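Side-chain contacts in pyridoxal phosphate homeostasis protein (Bifidobacterium adolescentis ATCC 15703, PDB 3CPG), which probably binds pyridoxal 5'-phosphate and takes part in keeping the level of this cofactor in balance: residues Glu63-Ile68 with Ala91-Glu96; Gly71-Gly76 with Arg97-Gly102. One frame throughout, in Å; residues are numbered along the deposited sequence.

Contact 1 of 2, residues Glu63-Ile68 with Ala91-Glu96; sequences EIMAAI and ARRCAE
Two neighbouring outer helices of a TIM barrel meet here, and Met65 of helix 61-69 makes most of the contact with Arg93 and Cys94 of helix 80-96. Met65 is a selenomethionine. Its CB bond points at the other helix, as does that of Arg93, and the two side chains lie obliquely across one another. Met65 CG sits 3.8 Å above the plane of the Arg93 guanidinium, over its centre. Met65 CB comes over the same group, 3.5 Å from Arg93 NH2. The Met65 chain then turns at chi2 (-52°) and again at chi3 (-58°). This keeps its end close to the base of Arg93, with Met65 SE 3.7 Å from Arg93 CB. Met65 CE also lies 3.7 Å from Arg93 CB, and it comes near the carbonyl O of the same residue. Arg93 is folded as well, bent at chi2 and chi3, which brings its flat end back over the start of the Met65 side chain. The charge of Arg93 is met elsewhere: its NH1 forms a salt bridge with Glu15.

In the barrel these helices flank strand 75-77, one before it and one after. Their short segments run roughly parallel, 28° apart, with the axes 10.8 Å from each other. That spacing is filled by side chains. Met65, Ile68 and Cys94 are buried, whereas Arg93 is partly exposed. Cys94 SG faces helix 61-69 and touches both Met65 SE and Ile68 CD1, each at 3.8 Å. Phe99 of strand 99-101 touches Cys94, and Leu90 packs on Met65.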
# COMPACT_ATOMS: atom_id res chain seq x y z
N GLU A 63 -0.36 19.19 -1.49
CA GLU A 63 0.75 18.39 -2.01
C GLU A 63 0.25 17.08 -2.61
O GLU A 63 0.64 16.68 -3.70
CB GLU A 63 1.75 18.09 -0.89
CG GLU A 63 2.55 19.29 -0.43
CD GLU A 63 3.48 18.96 0.73
OE1 GLU A 63 2.98 18.74 1.85
OE2 GLU A 63 4.71 18.91 0.50
N ILE A 64 -0.61 16.39 -1.86
CA ILE A 64 -1.14 15.11 -2.32
C ILE A 64 -1.93 15.26 -3.61
O ILE A 64 -1.80 14.45 -4.53
CB ILE A 64 -2.03 14.47 -1.24
CG1 ILE A 64 -1.20 14.22 0.01
CG2 ILE A 64 -2.64 13.16 -1.77
CD1 ILE A 64 -2.00 13.74 1.20
N MSE A 65 -2.76 16.29 -3.70
CA MSE A 65 -3.55 16.50 -4.90
C MSE A 65 -2.68 16.86 -6.10
O MSE A 65 -3.02 16.56 -7.24
CB MSE A 65 -4.62 17.57 -4.66
CG MSE A 65 -5.71 17.12 -3.65
SE MSE A 65 -6.50 15.41 -4.10
CE MSE A 65 -7.13 15.85 -5.84
N ALA A 66 -1.54 17.50 -5.85
CA ALA A 66 -0.64 17.84 -6.95
C ALA A 66 -0.12 16.52 -7.51
O ALA A 66 0.05 16.37 -8.72
CB ALA A 66 0.51 18.72 -6.46
N ALA A 67 0.12 15.56 -6.62
CA ALA A 67 0.62 14.25 -7.04
C ALA A 67 -0.45 13.49 -7.83
O ALA A 67 -0.15 12.88 -8.86
CB ALA A 67 1.04 13.44 -5.82
N ILE A 68 -1.68 13.53 -7.35
CA ILE A 68 -2.76 12.85 -8.05
C ILE A 68 -2.99 13.50 -9.41
O ILE A 68 -3.18 12.81 -10.41
CB ILE A 68 -4.05 12.86 -7.20
CG1 ILE A 68 -3.91 11.83 -6.08
CG2 ILE A 68 -5.28 12.55 -8.07
CD1 ILE A 68 -4.95 11.97 -4.96
N ALA A 91 -11.12 13.56 -0.04
CA ALA A 91 -12.27 12.98 -0.73
C ALA A 91 -12.96 14.05 -1.57
O ALA A 91 -13.32 13.79 -2.72
CB ALA A 91 -13.25 12.38 0.28
N ARG A 92 -13.13 15.24 -1.01
CA ARG A 92 -13.79 16.31 -1.74
C ARG A 92 -13.00 16.70 -2.99
O ARG A 92 -13.56 16.78 -4.08
CB ARG A 92 -13.97 17.56 -0.87
CG ARG A 92 -14.95 18.56 -1.47
CD ARG A 92 -14.83 19.96 -0.86
NE ARG A 92 -13.70 20.71 -1.43
CZ ARG A 92 -12.54 20.89 -0.82
NH1 ARG A 92 -12.33 20.38 0.39
NH2 ARG A 92 -11.58 21.58 -1.42
N ARG A 93 -11.70 16.93 -2.82
CA ARG A 93 -10.83 17.30 -3.93
C ARG A 93 -10.80 16.23 -5.01
O ARG A 93 -10.83 16.54 -6.20
CB ARG A 93 -9.40 17.56 -3.42
CG ARG A 93 -9.25 18.85 -2.58
CD ARG A 93 -9.32 20.10 -3.46
NE ARG A 93 -8.17 20.23 -4.35
CZ ARG A 93 -6.99 20.73 -3.99
NH1 ARG A 93 -6.80 21.14 -2.74
NH2 ARG A 93 -6.00 20.80 -4.87
N CYS A 94 -10.74 14.96 -4.61
CA CYS A 94 -10.73 13.89 -5.59
C CYS A 94 -12.05 13.81 -6.33
O CYS A 94 -12.07 13.56 -7.53
CB CYS A 94 -10.43 12.54 -4.92
SG CYS A 94 -8.68 12.34 -4.52
N ALA A 95 -13.16 14.04 -5.62
CA ALA A 95 -14.48 13.99 -6.24
C ALA A 95 -14.59 15.06 -7.32
O ALA A 95 -15.11 14.81 -8.41
CB ALA A 95 -15.56 14.19 -5.19
N GLU A 96 -14.11 16.26 -7.02
CA GLU A 96 -14.16 17.35 -7.98
C GLU A 96 -13.34 17.01 -9.22
O GLU A 96 -13.67 17.44 -10.33
CB GLU A 96 -13.62 18.63 -7.32
CG GLU A 96 -14.57 19.19 -6.28
CD GLU A 96 -13.91 20.16 -5.33
OE1 GLU A 96 -12.85 20.72 -5.69
OE2 GLU A 96 -14.45 20.36 -4.23

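Contact 2 of 2, residues Gly71-Gly76 with Arg97-Gly102; sequences GVRMIG and RGFSLG
Arg73 turns one face of its guanidinium to Phe99 CZ. Phe99 CZ lies 3.3 Å above the guanidinium plane, over its centre, and 3.4 Å from Arg73 CZ. The two planes are 54° apart, which is not a parallel stack. Arg73 bends at chi2 (-71°), and its flat end swings across to the ring. There Arg73 NH1 donates to Val72 O at 2.8 Å and also to Ile68 O. These two bonds should limit rotation of the guanidinium. Val72 O is approached from above its carbonyl plane.

Arg73 and Phe99 make the closer pair and are both partly exposed. The Ile75-Leu101 pair is looser; Ile75 is buried and Leu101 is partly exposed. Ile75 CD1 meets Leu101 CD1 at 4.1 Å, the side chains crossing at about a right angle. The side chain of Ile75 is about 10 Å from that of Lys57, the predicted cofactor lysine, which carries no cofactor here.

Strands 75-77 and 99-101 do not pair directly. Each lies parallel beside strand 113-119 in the barrel sheet. Leu90 of helix 80-96 packs on both Ile75 and Leu101, while Ile115 of strand 113-119 touches Phe99.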
# COMPACT_ATOMS: atom_id res chain seq x y z
N GLY A 71 -0.70 12.24 -12.06
CA GLY A 71 -0.77 10.86 -12.51
C GLY A 71 -0.94 9.79 -11.45
O GLY A 71 -1.20 8.63 -11.79
N VAL A 72 -0.78 10.15 -10.18
CA VAL A 72 -0.93 9.17 -9.10
C VAL A 72 -2.38 8.74 -8.96
O VAL A 72 -3.28 9.58 -8.96
CB VAL A 72 -0.44 9.75 -7.76
CG1 VAL A 72 -0.83 8.82 -6.62
CG2 VAL A 72 1.07 9.93 -7.80
N ARG A 73 -2.61 7.44 -8.85
CA ARG A 73 -3.96 6.91 -8.74
C ARG A 73 -4.14 6.00 -7.52
O ARG A 73 -5.06 5.18 -7.48
CB ARG A 73 -4.34 6.16 -10.01
CG ARG A 73 -4.41 7.06 -11.24
CD ARG A 73 -5.62 7.99 -11.17
NE ARG A 73 -5.70 8.89 -12.32
CZ ARG A 73 -5.07 10.06 -12.40
NH1 ARG A 73 -4.31 10.48 -11.40
NH2 ARG A 73 -5.20 10.81 -13.49
N MSE A 74 -3.25 6.14 -6.55
CA MSE A 74 -3.34 5.36 -5.32
C MSE A 74 -2.48 6.04 -4.26
O MSE A 74 -1.37 6.47 -4.54
CB MSE A 74 -2.85 3.93 -5.57
CG MSE A 74 -2.83 3.08 -4.29
SE MSE A 74 -2.77 1.14 -4.55
CE MSE A 74 -1.81 1.13 -6.14
N ILE A 75 -3.00 6.15 -3.04
CA ILE A 75 -2.22 6.76 -1.98
C ILE A 75 -2.26 5.90 -0.73
O ILE A 75 -3.17 5.10 -0.53
CB ILE A 75 -2.73 8.18 -1.59
CG1 ILE A 75 -4.13 8.09 -0.97
CG2 ILE A 75 -2.74 9.09 -2.83
CD1 ILE A 75 -4.67 9.42 -0.48
N GLY A 76 -1.25 6.09 0.12
CA GLY A 76 -1.17 5.34 1.35
C GLY A 76 -0.59 6.21 2.45
O GLY A 76 0.45 6.83 2.27
N ARG A 97 -12.28 16.23 -9.03
CA ARG A 97 -11.42 15.81 -10.12
C ARG A 97 -11.95 14.56 -10.82
O ARG A 97 -11.28 14.00 -11.68
CB ARG A 97 -10.00 15.54 -9.61
CG ARG A 97 -9.19 16.77 -9.28
CD ARG A 97 -8.87 17.58 -10.53
NE ARG A 97 -7.74 18.47 -10.32
CZ ARG A 97 -7.72 19.76 -10.65
NH1 ARG A 97 -8.78 20.32 -11.23
NH2 ARG A 97 -6.64 20.49 -10.42
N GLY A 98 -13.15 14.13 -10.43
CA GLY A 98 -13.75 12.96 -11.06
C GLY A 98 -13.29 11.61 -10.56
O GLY A 98 -13.41 10.60 -11.27
N PHE A 99 -12.77 11.57 -9.33
CA PHE A 99 -12.29 10.32 -8.74
C PHE A 99 -13.00 10.00 -7.44
O PHE A 99 -13.40 10.89 -6.69
CB PHE A 99 -10.80 10.41 -8.38
CG PHE A 99 -9.90 10.71 -9.54
CD1 PHE A 99 -9.75 9.80 -10.58
CD2 PHE A 99 -9.18 11.91 -9.59
CE1 PHE A 99 -8.89 10.06 -11.64
CE2 PHE A 99 -8.32 12.18 -10.65
CZ PHE A 99 -8.17 11.26 -11.67
N SER A 100 -13.16 8.71 -7.16
CA SER A 100 -13.74 8.28 -5.89
C SER A 100 -12.48 7.95 -5.10
O SER A 100 -11.48 7.52 -5.68
CB SER A 100 -14.64 7.05 -6.07
OG SER A 100 -13.94 5.95 -6.61
N LEU A 101 -12.50 8.16 -3.79
CA LEU A 101 -11.32 7.91 -2.96
C LEU A 101 -11.63 7.00 -1.78
O LEU A 101 -12.51 7.30 -0.99
CB LEU A 101 -10.76 9.23 -2.43
CG LEU A 101 -9.58 9.14 -1.46
CD1 LEU A 101 -8.33 8.68 -2.20
CD2 LEU A 101 -9.34 10.52 -0.84
N GLY A 102 -10.89 5.91 -1.67
CA GLY A 102 -11.11 4.98 -0.57
C GLY A 102 -12.57 4.60 -0.46
O GLY A 102 -13.23 4.36 -1.47

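How the contacts relate
From the N terminus the chain runs through helix 61-69, strand 75-77, helix 80-96 and strand 99-101. Contact 1 closes the loop from Glu63-Ile68 to Ala91-Glu96. Contact 2 opens before that loop is shut and closes after it, at Arg97-Gly102, so the two cross. Contact 1 joins helix to helix on the outside of the barrel; contact 2 joins the loop and strand that follow helix 61-69 to the turn and strand that follow helix 80-96. Their centres are 7 Å apart. They also touch: Ile68 CG2 packs on Phe99 CE2 at 4.0 Å, and Cys94 O probably accepts from Phe99 N at 2.8 Å, in the Schellman motif ending helix 80-96.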